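Local coordinates for switch-activating protein 1 (Schizosaccharomyces pombe, PDB 5JDK) that is a homodimeric protein that binds specific double-stranded DNA sites, acting in mating-type switching and in blocking replication forks at the ribosomal DNA, at residues K39-V44 and D110-L115. Numbering follows the deposited sequence.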
loop_
_atom_site.group_PDB
_atom_site.type_symbol
_atom_site.label_atom_id
_atom_site.label_comp_id
_atom_site.label_asym_id
_atom_site.label_seq_id
_atom_site.Cartn_x
_atom_site.Cartn_y
_atom_site.Cartn_z
ATOM N N LYS A 39 5.961 2.722 7.633
ATOM C CA LYS A 39 5.103 3.810 8.100
ATOM C C LYS A 39 4.036 4.166 7.065
ATOM O O LYS A 39 2.855 4.376 7.409
ATOM C CB LYS A 39 5.952 5.031 8.432
ATOM C CG LYS A 39 6.823 4.845 9.666
ATOM C CD LYS A 39 7.697 6.062 9.917
ATOM C CE LYS A 39 8.493 5.913 11.202
ATOM N NZ LYS A 39 9.424 7.054 11.412
ATOM N N LEU A 40 4.438 4.245 5.794
ATOM C CA LEU A 40 3.510 4.581 4.723
ATOM C C LEU A 40 2.415 3.531 4.601
ATOM O O LEU A 40 1.220 3.868 4.540
ATOM C CB LEU A 40 4.278 4.732 3.416
ATOM C CG LEU A 40 3.456 5.006 2.161
ATOM C CD1 LEU A 40 2.622 6.257 2.310
ATOM C CD2 LEU A 40 4.377 5.132 0.967
ATOM N N MET A 41 2.794 2.245 4.550
ATOM C CA MET A 41 1.784 1.206 4.387
ATOM C C MET A 41 0.909 1.043 5.623
ATOM O O MET A 41 -0.262 0.682 5.490
ATOM C CB MET A 41 2.422 -0.106 3.958
ATOM C CG MET A 41 3.003 -0.061 2.569
ATOM S SD MET A 41 1.860 0.404 1.267
ATOM C CE MET A 41 0.735 -0.986 1.304
ATOM N N ARG A 42 1.435 1.316 6.817
ATOM C CA ARG A 42 0.573 1.357 7.991
ATOM C C ARG A 42 -0.536 2.379 7.801
ATOM O O ARG A 42 -1.694 2.116 8.137
ATOM C CB ARG A 42 1.375 1.710 9.243
ATOM C CG ARG A 42 2.231 0.581 9.797
ATOM C CD ARG A 42 3.050 1.064 10.974
ATOM N NE ARG A 42 3.943 0.042 11.489
ATOM C CZ ARG A 42 4.979 0.298 12.280
ATOM N NH1 ARG A 42 5.249 1.545 12.645
ATOM N NH2 ARG A 42 5.748 -0.692 12.701
ATOM N N LEU A 43 -0.195 3.565 7.281
ATOM C CA LEU A 43 -1.220 4.583 7.040
ATOM C C LEU A 43 -2.206 4.159 5.962
ATOM O O LEU A 43 -3.418 4.353 6.106
ATOM C CB LEU A 43 -0.565 5.892 6.624
ATOM C CG LEU A 43 0.202 6.647 7.692
ATOM C CD1 LEU A 43 0.936 7.804 7.050
ATOM C CD2 LEU A 43 -0.734 7.132 8.783
ATOM N N VAL A 44 -1.701 3.613 4.859
ATOM C CA VAL A 44 -2.574 3.147 3.786
ATOM C C VAL A 44 -3.587 2.143 4.327
ATOM O O VAL A 44 -4.798 2.249 4.090
ATOM C CB VAL A 44 -1.717 2.546 2.659
ATOM C CG1 VAL A 44 -2.558 1.786 1.662
ATOM C CG2 VAL A 44 -0.925 3.644 1.951
ATOM N N ASP A 110 8.265 -9.270 7.557
ATOM C CA ASP A 110 6.958 -9.864 7.802
ATOM C C ASP A 110 5.873 -8.794 7.948
ATOM O O ASP A 110 4.754 -8.962 7.433
ATOM C CB ASP A 110 7.001 -10.744 9.048
ATOM C CG ASP A 110 7.746 -12.075 8.841
ATOM O OD1 ASP A 110 8.187 -12.395 7.718
ATOM O OD2 ASP A 110 7.864 -12.808 9.854
ATOM N N GLU A 111 6.170 -7.699 8.660
ATOM C CA GLU A 111 5.167 -6.646 8.820
ATOM C C GLU A 111 4.839 -6.004 7.483
ATOM O O GLU A 111 3.662 -5.804 7.147
ATOM C CB GLU A 111 5.597 -5.565 9.815
ATOM C CG GLU A 111 4.462 -4.540 9.944
ATOM C CD GLU A 111 4.681 -3.441 10.948
ATOM O OE1 GLU A 111 5.802 -3.285 11.465
ATOM O OE2 GLU A 111 3.689 -2.718 11.202
ATOM N N LEU A 112 5.861 -5.652 6.700
ATOM C CA LEU A 112 5.558 -5.020 5.421
ATOM C C LEU A 112 4.770 -5.968 4.524
ATOM O O LEU A 112 3.806 -5.559 3.869
ATOM C CB LEU A 112 6.828 -4.512 4.737
ATOM C CG LEU A 112 6.586 -3.674 3.473
ATOM C CD1 LEU A 112 5.644 -2.531 3.695
ATOM C CD2 LEU A 112 7.906 -3.140 2.940
ATOM N N ASP A 113 5.150 -7.240 4.496
ATOM C CA ASP A 113 4.409 -8.197 3.688
ATOM C C ASP A 113 2.956 -8.291 4.148
ATOM O O ASP A 113 2.046 -8.408 3.314
ATOM C CB ASP A 113 5.072 -9.576 3.760
ATOM C CG ASP A 113 6.351 -9.692 2.930
ATOM O OD1 ASP A 113 6.669 -8.789 2.124
ATOM O OD2 ASP A 113 7.023 -10.734 3.085
ATOM N N GLN A 114 2.717 -8.293 5.468
ATOM C CA GLN A 114 1.347 -8.395 5.969
ATOM C C GLN A 114 0.527 -7.174 5.581
ATOM O O GLN A 114 -0.644 -7.295 5.181
ATOM C CB GLN A 114 1.355 -8.580 7.485
ATOM C CG GLN A 114 -0.023 -8.819 8.085
ATOM C CD GLN A 114 -0.864 -7.555 8.201
ATOM O OE1 GLN A 114 -2.030 -7.535 7.802
ATOM N NE2 GLN A 114 -0.278 -6.497 8.755
ATOM N N LEU A 115 1.123 -5.989 5.688
ATOM C CA LEU A 115 0.439 -4.777 5.257
ATOM C C LEU A 115 0.116 -4.830 3.771
ATOM O O LEU A 115 -0.986 -4.454 3.353
ATOM C CB LEU A 115 1.302 -3.561 5.586
ATOM C CG LEU A 115 1.458 -3.272 7.073
ATOM C CD1 LEU A 115 2.612 -2.317 7.307
ATOM C CD2 LEU A 115 0.174 -2.688 7.645
#
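Met41 and Leu115 meet at the tight part of this contact, where helix 34-46 packs on helix 107-131 with the two segments running in the same general direction, their axes 32° apart. Backbones come nearest here, and Met41 CB sits 4.0 Å from Leu115 CB. Met41 CG stands anti to the carbonyl carbon, beside the backbone N, and from there lies against Leu112 CD1 at 3.8 Å, the two side chains crossing at about a right angle. Leu115 uses both methyls on the helix opposite. CD1 touches Arg42 CG at 3.8 Å, and CD2 reaches the Met41 carbonyl, 4.0 Å from its O. Trp119 continues this apolar seam beside Met41, and Ile38 adds to it on Leu112.

Toward solvent the packing gives way to a charged pair. Arg42 starts out to one side, but its chain is extended from CG to NE and carries the guanidinium over to Glu111, itself extended beyond CG. The grip is side-on and twofold: Arg42 NE donates to Glu111 OE2 at 2.8 Å and Arg42 NH2 to Glu111 OE1 at 2.9 Å. Both oxygens stay near the guanidinium plane, yet the carboxylate is twisted 35° against it; OE1 offers its syn lone pair, whereas NE meets OE2 on the syn side but 34° out of the carboxylate plane. Two bonds restrict the rotation of both end groups, and opposite charges thus pair at the solvent edge of an apolar interface, joining helix 34-46 to helix 107-131 within the N-terminal DNA-binding domain.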